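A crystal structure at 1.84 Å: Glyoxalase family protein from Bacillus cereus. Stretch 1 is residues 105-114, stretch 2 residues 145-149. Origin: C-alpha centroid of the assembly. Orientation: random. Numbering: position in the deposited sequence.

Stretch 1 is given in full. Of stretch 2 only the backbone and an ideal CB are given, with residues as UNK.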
# COMPACT_ATOMS: atom_id res chain seq x y z
N ASP A 105 17.83 -0.28 -13.24
CA ASP A 105 17.58 -0.44 -14.67
C ASP A 105 16.23 -1.09 -14.89
O ASP A 105 16.07 -2.29 -14.68
CB ASP A 105 18.65 -1.30 -15.32
CG ASP A 105 18.33 -1.61 -16.77
OD1 ASP A 105 18.34 -0.68 -17.60
OD2 ASP A 105 18.03 -2.78 -17.07
N ILE A 106 15.28 -0.30 -15.36
CA ILE A 106 13.93 -0.79 -15.57
C ILE A 106 13.82 -1.83 -16.68
O ILE A 106 13.02 -2.77 -16.58
CB ILE A 106 12.96 0.40 -15.81
CG1 ILE A 106 11.51 -0.08 -15.82
CG2 ILE A 106 13.33 1.12 -17.11
CD1 ILE A 106 10.52 1.06 -15.94
N ASP A 107 14.62 -1.71 -17.73
CA ASP A 107 14.55 -2.70 -18.79
C ASP A 107 14.96 -4.09 -18.30
O ASP A 107 14.28 -5.08 -18.59
CB ASP A 107 15.41 -2.28 -20.00
CG ASP A 107 14.82 -1.10 -20.76
OD1 ASP A 107 13.58 -1.03 -20.92
OD2 ASP A 107 15.60 -0.25 -21.24
N GLU A 108 16.05 -4.18 -17.55
CA GLU A 108 16.49 -5.47 -17.03
C GLU A 108 15.40 -6.03 -16.11
O GLU A 108 15.05 -7.21 -16.17
CB GLU A 108 17.80 -5.32 -16.26
CG GLU A 108 18.53 -6.61 -15.93
CD GLU A 108 17.83 -7.45 -14.88
OE1 GLU A 108 17.46 -6.90 -13.82
OE2 GLU A 108 17.67 -8.67 -15.10
N MSE A 109 14.85 -5.16 -15.26
CA MSE A 109 13.81 -5.59 -14.32
C MSE A 109 12.55 -6.06 -15.05
O MSE A 109 11.95 -7.07 -14.67
CB MSE A 109 13.45 -4.45 -13.36
CG MSE A 109 12.48 -4.86 -12.25
SE MSE A 109 13.15 -6.31 -11.13
CE MSE A 109 14.27 -5.25 -9.97
N VAL A 110 12.15 -5.33 -16.08
CA VAL A 110 10.96 -5.72 -16.84
C VAL A 110 11.25 -7.03 -17.57
O VAL A 110 10.43 -7.95 -17.56
CB VAL A 110 10.55 -4.64 -17.88
CG1 VAL A 110 9.45 -5.19 -18.79
CG2 VAL A 110 10.05 -3.39 -17.17
N SER A 111 12.42 -7.13 -18.18
CA SER A 111 12.77 -8.34 -18.89
C SER A 111 12.73 -9.53 -17.93
O SER A 111 12.04 -10.51 -18.19
CB SER A 111 14.16 -8.21 -19.51
OG SER A 111 14.51 -9.40 -20.21
N ARG A 112 13.44 -9.42 -16.82
CA ARG A 112 13.50 -10.49 -15.83
C ARG A 112 12.14 -10.90 -15.25
O ARG A 112 11.81 -12.08 -15.22
CB ARG A 112 14.42 -10.10 -14.68
CG ARG A 112 14.66 -11.22 -13.69
CD ARG A 112 15.05 -10.67 -12.35
NE ARG A 112 16.04 -9.60 -12.47
CZ ARG A 112 16.39 -8.82 -11.46
NH1 ARG A 112 15.84 -8.99 -10.26
NH2 ARG A 112 17.29 -7.87 -11.63
N LEU A 113 11.37 -9.92 -14.77
CA LEU A 113 10.06 -10.20 -14.18
C LEU A 113 9.10 -10.86 -15.17
O LEU A 113 8.39 -11.80 -14.82
CB LEU A 113 9.43 -8.91 -13.64
CG LEU A 113 10.06 -8.24 -12.41
CD1 LEU A 113 9.18 -7.06 -11.97
CD2 LEU A 113 10.18 -9.23 -11.27
N THR A 114 9.07 -10.36 -16.40
CA THR A 114 8.18 -10.94 -17.40
C THR A 114 8.66 -12.35 -17.73
O THR A 114 7.86 -13.22 -18.07
CB THR A 114 8.10 -10.06 -18.69
OG1 THR A 114 9.41 -9.75 -19.16
CG2 THR A 114 7.35 -8.76 -18.41
N UNK A 145 4.27 -0.79 -9.69
CA UNK A 145 4.77 0.25 -10.55
C UNK A 145 6.30 0.18 -10.46
O UNK A 145 6.86 -0.12 -9.41
CB UNK A 145 4.23 1.62 -10.15
N UNK A 146 6.96 0.44 -11.57
CA UNK A 146 8.42 0.43 -11.61
C UNK A 146 8.88 1.71 -12.28
O UNK A 146 8.26 2.17 -13.22
CB UNK A 146 8.96 -0.80 -12.35
N UNK A 147 9.97 2.29 -11.78
CA UNK A 147 10.52 3.50 -12.37
C UNK A 147 12.04 3.51 -12.27
O UNK A 147 12.62 2.92 -11.36
CB UNK A 147 9.94 4.74 -11.69
N UNK A 148 12.67 4.18 -13.23
CA UNK A 148 14.11 4.34 -13.27
C UNK A 148 14.39 5.83 -13.47
O UNK A 148 13.82 6.47 -14.35
CB UNK A 148 14.74 3.49 -14.37
N UNK A 149 15.26 6.38 -12.62
CA UNK A 149 15.64 7.79 -12.68
C UNK A 149 16.68 8.03 -13.78
O UNK A 149 17.61 7.24 -13.94
CB UNK A 149 16.19 8.25 -11.33

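The strand runs nearly antiparallel to the helix, at 152° between their N-to-C directions, and it alternates: the CA-to-CB bonds of positions 146 and 148 point toward the helix, while that of 147 points away.

Position 145 has extended backbone angles (-113/144), and its ideal CB finds nothing of the helix within 5.5 Å. This contact leaves the choice open. The deposited residue is G145, which takes no part in the contact.

Position 146 is far more constrained. Its ideal CB lies 4.3 Å from I106 CD1 and 5.4 Å from M109 CG, and farther along the helix V110 and L113 add more hydrocarbon. The amides of M109, V110 and L113 are already bonded within the helix. A medium or large aliphatic side chain would suit: leucine, isoleucine or methionine, perhaps valine with a shorter reach. The deposited residue is L146, with chi1 m and chi2 t. Its CD1 lies 3.8 Å from M109 CG, 4.1 Å from L113 CD1 and 4.2 Å from V110 CG2, so one methyl touches three helix residues.

Position 147 turns its CB away, with nothing of the helix within 5.5 Å, so the helix gives little guidance and many residues would do. It is A147, whose contact is through the backbone: its CA lies 4.3 Å from I106 CD1.

Position 148 faces the start of the helix. Its ideal CB lies 3.8 Å from I106 CB and 4.8 Å from D105 C, close to the first turn, where amides lack acceptors from a preceding turn. D105 caps E108 N, but I106 N still needs a partner. An acceptor on a flexible arm would fit, glutamate or glutamine; a lysine might instead be drawn to the carboxylate of D105. The deposited residue is E148. With chi1 and chi2 both t, its extended chain brings OE2 to 2.9 Å from I106 N, a hydrogen bond with an angle of 161°. The price is a like charge: D105 OD1 lies 3.8 Å from E148 OE2. A water lies between them, 2.5 Å from D105 OD1 and 2.6 Å from E148 OE2, placed to donate to either, though acceptors in its reach outnumber its protons.

Position 149 is out of reach of the helix, so this contact sets no preference. It is E149, whose carboxylate is hydrogen-bonded elsewhere in the structure.

Stretch 2, residues 145-149: GLAEE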
# COMPACT_ATOMS: atom_id res chain seq x y z
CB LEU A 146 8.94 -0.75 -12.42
CG LEU A 146 8.68 -2.18 -11.97
CD1 LEU A 146 9.24 -3.13 -13.03
CD2 LEU A 146 9.32 -2.43 -10.64
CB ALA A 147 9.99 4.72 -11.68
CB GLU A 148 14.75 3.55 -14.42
CG GLU A 148 16.19 3.98 -14.70
CD GLU A 148 16.78 3.34 -15.94
OE1 GLU A 148 17.72 3.95 -16.51
OE2 GLU A 148 16.34 2.24 -16.35
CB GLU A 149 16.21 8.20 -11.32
CG GLU A 149 15.52 9.38 -10.68
CD GLU A 149 15.19 9.11 -9.23
OE1 GLU A 149 16.08 8.59 -8.51
OE2 GLU A 149 14.05 9.42 -8.81
O HOH W 1 16.58 0.85 -18.56
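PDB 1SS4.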